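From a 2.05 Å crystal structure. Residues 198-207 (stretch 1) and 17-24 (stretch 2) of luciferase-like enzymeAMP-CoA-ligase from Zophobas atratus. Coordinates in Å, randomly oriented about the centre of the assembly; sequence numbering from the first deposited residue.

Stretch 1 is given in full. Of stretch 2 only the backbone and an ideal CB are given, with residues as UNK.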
# COMPACT_ATOMS: atom_id res chain seq x y z
N SER A 198 3.16 12.61 -3.60
CA SER A 198 4.15 12.98 -4.59
C SER A 198 5.08 11.80 -4.81
O SER A 198 5.02 10.81 -4.09
CB SER A 198 4.95 14.20 -4.13
OG SER A 198 5.67 13.91 -2.95
N HIS A 199 5.94 11.92 -5.80
CA HIS A 199 6.96 10.92 -6.01
C HIS A 199 7.77 10.80 -4.72
O HIS A 199 8.00 9.70 -4.22
CB HIS A 199 7.87 11.28 -7.19
CG HIS A 199 7.12 11.49 -8.47
ND1 HIS A 199 6.74 10.46 -9.29
CD2 HIS A 199 6.63 12.62 -9.04
CE1 HIS A 199 6.07 10.93 -10.32
NE2 HIS A 199 5.99 12.24 -10.19
N ARG A 200 8.13 11.94 -4.15
CA ARG A 200 8.94 11.95 -2.94
C ARG A 200 8.20 11.34 -1.76
O ARG A 200 8.73 10.44 -1.10
CB ARG A 200 9.39 13.37 -2.62
CG ARG A 200 10.49 13.83 -3.58
CD ARG A 200 11.03 15.23 -3.28
NE ARG A 200 11.45 15.39 -1.89
CZ ARG A 200 11.05 16.37 -1.08
NH1 ARG A 200 10.21 17.33 -1.49
NH2 ARG A 200 11.51 16.41 0.16
N SER A 201 6.97 11.80 -1.51
CA SER A 201 6.23 11.32 -0.35
C SER A 201 5.92 9.83 -0.44
O SER A 201 6.08 9.11 0.55
CB SER A 201 4.97 12.16 -0.09
OG SER A 201 3.88 11.82 -0.93
N PHE A 202 5.51 9.34 -1.61
CA PHE A 202 5.22 7.92 -1.72
C PHE A 202 6.48 7.08 -1.56
O PHE A 202 6.47 6.04 -0.89
CB PHE A 202 4.53 7.54 -3.03
CG PHE A 202 4.01 6.13 -3.02
CD1 PHE A 202 2.89 5.81 -2.26
CD2 PHE A 202 4.67 5.11 -3.69
CE1 PHE A 202 2.42 4.50 -2.20
CE2 PHE A 202 4.20 3.82 -3.63
CZ PHE A 202 3.08 3.51 -2.88
N LEU A 203 7.58 7.52 -2.17
CA LEU A 203 8.84 6.81 -2.01
C LEU A 203 9.32 6.78 -0.55
O LEU A 203 10.00 5.84 -0.15
CB LEU A 203 9.91 7.40 -2.94
CG LEU A 203 9.73 6.96 -4.40
CD1 LEU A 203 10.70 7.70 -5.30
CD2 LEU A 203 9.91 5.45 -4.54
N GLN A 204 8.95 7.79 0.24
CA GLN A 204 9.26 7.76 1.67
C GLN A 204 8.34 6.82 2.45
O GLN A 204 8.77 6.23 3.44
CB GLN A 204 9.28 9.15 2.29
CG GLN A 204 10.52 9.96 1.91
CD GLN A 204 11.82 9.16 2.07
OE1 GLN A 204 12.22 8.81 3.19
NE2 GLN A 204 12.48 8.85 0.96
N ILE A 205 7.10 6.65 2.01
CA ILE A 205 6.26 5.61 2.61
C ILE A 205 6.97 4.27 2.43
O ILE A 205 7.06 3.47 3.37
CB ILE A 205 4.86 5.53 1.96
CG1 ILE A 205 4.05 6.77 2.34
CG2 ILE A 205 4.15 4.26 2.41
CD1 ILE A 205 2.74 6.92 1.59
N VAL A 206 7.48 4.04 1.22
CA VAL A 206 8.15 2.80 0.87
C VAL A 206 9.48 2.65 1.62
O VAL A 206 9.76 1.61 2.20
CB VAL A 206 8.40 2.71 -0.65
CG1 VAL A 206 9.29 1.53 -0.99
CG2 VAL A 206 7.08 2.63 -1.41
N GLU A 207 10.28 3.71 1.62
CA GLU A 207 11.60 3.65 2.24
C GLU A 207 11.51 3.56 3.76
O GLU A 207 12.27 2.82 4.38
CB GLU A 207 12.47 4.84 1.80
CG GLU A 207 13.92 4.46 1.66
CD GLU A 207 14.81 5.56 1.12
OE1 GLU A 207 14.30 6.58 0.59
OE2 GLU A 207 16.03 5.39 1.22
N UNK A 17 15.25 11.62 -4.63
CA UNK A 17 15.57 12.51 -5.74
C UNK A 17 15.07 11.98 -7.09
O UNK A 17 15.50 12.45 -8.15
CB UNK A 17 17.08 12.73 -5.80
N UNK A 18 14.15 11.03 -7.08
CA UNK A 18 13.69 10.45 -8.33
C UNK A 18 12.18 10.27 -8.37
O UNK A 18 11.51 10.38 -7.35
CB UNK A 18 14.38 9.10 -8.56
N UNK A 19 11.66 10.01 -9.56
CA UNK A 19 10.25 9.75 -9.72
C UNK A 19 9.98 8.30 -9.32
O UNK A 19 10.88 7.48 -9.27
CB UNK A 19 9.80 10.03 -11.16
N UNK A 20 8.72 8.01 -9.05
CA UNK A 20 8.26 6.66 -8.73
C UNK A 20 8.51 5.73 -9.91
O UNK A 20 8.90 4.58 -9.72
CB UNK A 20 6.78 6.67 -8.36
N UNK A 21 8.31 6.23 -11.13
CA UNK A 21 8.62 5.47 -12.35
C UNK A 21 10.09 5.10 -12.50
O UNK A 21 10.42 3.95 -12.81
CB UNK A 21 8.19 6.28 -13.58
N UNK A 22 10.97 6.07 -12.30
CA UNK A 22 12.42 5.83 -12.32
C UNK A 22 12.83 4.81 -11.25
O UNK A 22 13.68 3.95 -11.49
CB UNK A 22 13.18 7.14 -12.11
N UNK A 23 12.22 4.93 -10.07
CA UNK A 23 12.43 3.95 -9.01
C UNK A 23 12.13 2.53 -9.51
O UNK A 23 12.99 1.67 -9.48
CB UNK A 23 11.55 4.28 -7.80
N UNK A 24 10.91 2.32 -9.97
CA UNK A 24 10.48 0.98 -10.39
C UNK A 24 11.37 0.42 -11.50
O UNK A 24 11.72 -0.76 -11.49
CB UNK A 24 9.03 1.02 -10.86

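Position 17 has a CA-to-CB bond directed away from stretch 1, and nothing of that stretch lies within 5.5 Å of its ideal CB. This evidence admits almost any residue, with long polar ones as suitable as any. The deposited residue is K17, whose side chain makes no contact with stretch 1.

At position 18 the CA-to-CB bond again points away, yet L203 CD1 lies 5.1 Å from the ideal CB. Phi/psi of -137/166 is an extended conformation that beta-branched residues tolerate well. A medium or long apolar side chain could reach back to the leucine; valine, isoleucine, leucine or methionine would all be reasonable. I18 is found, with chi1 at p, and its CG1 lies 4.0 Å from L203 CD1. Its carbonyl contributes too, with I18 O 3.5 Å from that same L203 CD1.

Position 19 has phi/psi of -79/162, and the helical angles begin at the next residue, which suggests an N-cap. Serine, threonine, aspartate and asparagine commonly fill this role, accepting from an amide of the first turn. The ideal CB is 3.6 Å from H199 ND1, and the CA-to-CB bond runs sideways, so a small side chain fits beside the imidazole. S19 meets both demands. With chi1 at p, S19 OG accepts from the amide N of position 22 at 3.0 Å, the capping bond, while S19 CB sits over one face of the H199 ring, 4.0 Å from its centroid and 29° off the ring normal.

At position 20 the backbone provides the polar contact: its N lies 3.2 Å from H199 ND1, near the ring plane, and the N-H...acceptor angle of 173° makes this a hydrogen bond, with ND1 as acceptor. Any residue except proline could supply that amide. The ideal CB, directed sideways, has L203 CG at 4.9 Å and F202 CD2 at 5.4 Å, an apolar setting for a large hydrophobic residue such as leucine, methionine or phenylalanine. F20, with chi1 at t, presents a ring face to the edge of F202: centroids are 5.2 Å apart, planes at 75°, and F202 CE2 is 3.8 Å from F20 CE1. L203 CD2 approaches the F20 ring edge, 4.1 Å from F20 CD1.

Position 21 has ordinary helical angles (-62/-47) and no stretch 1 atom within 5.5 Å of its ideal CB, so the contact places little restriction on the side chain; alanine and many other helix-compatible residues would serve as well as glycine. The deposited residue is G21.

Position 22 is similarly unconstrained by stretch 1, but its first-turn location favours an acidic residue. E22 closes the capping box: S19 N donates to E22 OE1 at 2.9 Å and 179°.

Position 23 points toward stretch 1, its ideal CB 3.8 Å from L203 CD2; a bulky apolar or aromatic residue would suit. F23 places L203 CD2 over one ring face, 3.8 Å from the centroid and 22° off the normal. Farther along, F23 CZ reaches V206 CG1 at 4.4 Å.

Position 24 is helical, sideways and beyond contact range, so stretch 1 leaves the choice open, and most helix-compatible residues, polar or apolar, would do. L24 makes no contact with stretch 1, although the end of its side chain comes nearer than its CA-to-CB bond suggests.

Stretch 2 (17-24) KISFGEFL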
# COMPACT_ATOMS: atom_id res chain seq x y z
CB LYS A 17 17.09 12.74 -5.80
CG LYS A 17 17.63 13.43 -4.55
CD LYS A 17 19.14 13.59 -4.61
CE LYS A 17 19.69 14.30 -3.38
NZ LYS A 17 19.41 13.54 -2.12
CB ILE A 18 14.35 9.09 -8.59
CG1 ILE A 18 14.10 8.14 -7.42
CG2 ILE A 18 15.85 9.27 -8.81
CD1 ILE A 18 14.44 6.71 -7.76
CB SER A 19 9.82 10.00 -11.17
OG SER A 19 10.39 9.03 -12.03
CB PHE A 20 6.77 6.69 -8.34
CG PHE A 20 6.19 5.35 -7.97
CD1 PHE A 20 6.83 4.51 -7.07
CD2 PHE A 20 4.97 4.94 -8.50
CE1 PHE A 20 6.29 3.28 -6.73
CE2 PHE A 20 4.42 3.71 -8.16
CZ PHE A 20 5.08 2.88 -7.28
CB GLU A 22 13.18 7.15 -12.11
CG GLU A 22 13.10 8.10 -13.30
CD GLU A 22 13.65 9.50 -13.00
OE1 GLU A 22 13.41 10.03 -11.89
OE2 GLU A 22 14.33 10.07 -13.88
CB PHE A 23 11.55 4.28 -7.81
CG PHE A 23 11.53 3.21 -6.76
CD1 PHE A 23 12.60 3.07 -5.88
CD2 PHE A 23 10.43 2.37 -6.63
CE1 PHE A 23 12.58 2.08 -4.90
CE2 PHE A 23 10.41 1.39 -5.65
CZ PHE A 23 11.49 1.24 -4.79
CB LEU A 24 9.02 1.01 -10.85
CG LEU A 24 7.97 1.35 -9.78
CD1 LEU A 24 6.64 1.66 -10.43
CD2 LEU A 24 7.81 0.22 -8.77
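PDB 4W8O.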